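Putative acetyl/propionyl-CoA carboxylase, alpha subunit (Methylibium petroleiphilum, PDB 2O1Q) binds a metal ion through a cupin fold and is probably a dioxygenase that cleaves beta-diketones such as acetylacetone. Local coordinates at the zinc ion site. Sequence-based numbering; all coordinates share one arbitrary frame.

The zinc ion site. Residues 58, 60, 62, 96, 102, 105, 121. With ZN (zinc ion), chain B; ACT (acetate ion), chain C.
Three histidines of a cupin fold hold the zinc ion: His60 and His62 from the short strand 60-62, in an HxH pair, and His102 from strand 101-102. The two strand neighbours bind through their outer ring nitrogens, with His60 NE2 2.0 Å and His62 NE2 2.1 Å from the zinc. His102 is turned the other way and gives the metal ND1, the nitrogen next to its CB-bearing carbon, which sends NE2 away from the zinc. An acetate ion, a common crystallisation additive, here partly occupied and modelled in two conformers, one of which is described, adds both carboxylate oxygens, giving a nearly trigonal bipyramidal arrangement of the ligands seen; its O atom lies 2.2 Å from the zinc. The structure alone does not show whether a substrate would bind the same way.

His60, whose CG is wedged between the backbone N and the carbonyl carbon (chi1 66°), donates from ND1 to Ala58 O at 2.8 Å, nearly along the carbonyl axis and in the plane of the ring, thereby fixing the ring's rotation. Over one face of this imidazole lies CB of His102. On His102, NE2 donates to the carboxylate OE1 of Glu96 at 2.7 Å, nearly straight (166° at H); the acceptor lies in the imidazole plane, but the donor approaches from above the carboxylate plane. The nearby carboxylate could make this ring a stronger electron donor to the metal. His62 is backed by Leu121, whose CD2 methyl packs over one ring face towards its rim.

Thr105 reaches the acetate directly: its hydroxyl OG1, anti to the carbonyl carbon, donates to the metal-bound acetate O at 2.8 Å, while CG2 touches the acetate methyl CH3 at 3.8 Å. A valine here, having no hydroxyl to donate, would probably leave the acetate oxygen less firmly oriented on the metal.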
loop_
_atom_site.group_PDB
_atom_site.type_symbol
_atom_site.label_atom_id
_atom_site.label_comp_id
_atom_site.label_asym_id
_atom_site.label_seq_id
_atom_site.Cartn_x
_atom_site.Cartn_y
_atom_site.Cartn_z
ATOM N N ALA A 58 -19.588 4.354 -15.959
ATOM C CA ALA A 58 -20.196 5.513 -15.351
ATOM C C ALA A 58 -19.134 6.368 -14.686
ATOM O O ALA A 58 -18.044 5.888 -14.278
ATOM C CB ALA A 58 -21.244 5.097 -14.339
ATOM N N HIS A 60 -16.777 8.279 -12.282
ATOM C CA HIS A 60 -16.199 7.795 -11.064
ATOM C C HIS A 60 -14.868 8.438 -10.778
ATOM O O HIS A 60 -14.230 9.059 -11.666
ATOM C CB HIS A 60 -16.081 6.265 -11.069
ATOM C CG HIS A 60 -15.127 5.737 -12.072
ATOM N ND1 HIS A 60 -15.496 5.415 -13.354
ATOM C CD2 HIS A 60 -13.808 5.450 -11.970
ATOM C CE1 HIS A 60 -14.432 4.958 -13.997
ATOM N NE2 HIS A 60 -13.397 4.990 -13.187
ATOM N N HIS A 62 -11.144 7.565 -8.682
ATOM C CA HIS A 62 -10.236 6.619 -8.036
ATOM C C HIS A 62 -9.727 7.196 -6.725
ATOM O O HIS A 62 -9.094 8.237 -6.702
ATOM C CB HIS A 62 -9.052 6.289 -8.926
ATOM C CG HIS A 62 -9.445 5.543 -10.156
ATOM N ND1 HIS A 62 -9.141 4.218 -10.320
ATOM C CD2 HIS A 62 -10.219 5.891 -11.222
ATOM C CE1 HIS A 62 -9.625 3.803 -11.485
ATOM N NE2 HIS A 62 -10.357 4.770 -12.000
ATOM N N GLU A 96 -3.294 5.516 -13.354
ATOM C CA GLU A 96 -4.368 6.439 -12.991
ATOM C C GLU A 96 -4.208 6.714 -11.502
ATOM O O GLU A 96 -4.443 5.846 -10.692
ATOM C CB GLU A 96 -5.721 5.866 -13.426
ATOM C CG GLU A 96 -5.830 5.727 -15.044
ATOM C CD GLU A 96 -5.756 7.070 -15.880
ATOM O OE1 GLU A 96 -6.443 7.999 -15.344
ATOM O OE2 GLU A 96 -5.058 7.339 -17.008
ATOM N N HIS A 102 -12.706 10.053 -13.642
ATOM C CA HIS A 102 -12.990 9.328 -14.883
ATOM C C HIS A 102 -14.477 9.523 -15.201
ATOM O O HIS A 102 -15.301 8.682 -14.801
ATOM C CB HIS A 102 -12.692 7.802 -14.669
ATOM C CG HIS A 102 -11.218 7.429 -14.636
ATOM N ND1 HIS A 102 -10.707 6.151 -14.260
ATOM C CD2 HIS A 102 -10.161 8.221 -14.904
ATOM C CE1 HIS A 102 -9.395 6.219 -14.413
ATOM N NE2 HIS A 102 -9.043 7.453 -14.753
ATOM N N THR A 105 -15.018 6.933 -19.099
ATOM C CA THR A 105 -14.068 6.079 -19.720
ATOM C C THR A 105 -14.842 5.293 -20.730
ATOM O O THR A 105 -15.865 4.717 -20.400
ATOM C CB THR A 105 -13.396 5.162 -18.749
ATOM O OG1 THR A 105 -12.635 5.951 -17.810
ATOM C CG2 THR A 105 -12.432 4.150 -19.468
ATOM N N LEU A 121 -13.648 2.620 -6.103
ATOM C CA LEU A 121 -14.065 3.683 -7.002
ATOM C C LEU A 121 -15.276 4.362 -6.369
ATOM O O LEU A 121 -16.237 3.668 -5.919
ATOM C CB LEU A 121 -14.427 3.147 -8.392
ATOM C CG LEU A 121 -13.362 2.307 -9.086
ATOM C CD1 LEU A 121 -13.793 1.880 -10.498
ATOM C CD2 LEU A 121 -12.028 3.034 -9.074
HETATM ZN ZN ZN B . -11.509 4.757 -13.735
HETATM C C ACT C . -11.453 3.168 -15.558
HETATM O O ACT C . -12.246 4.119 -15.728
HETATM O OXT ACT C . -10.876 3.215 -14.447
HETATM C CH3 ACT C . -11.152 2.064 -16.536
#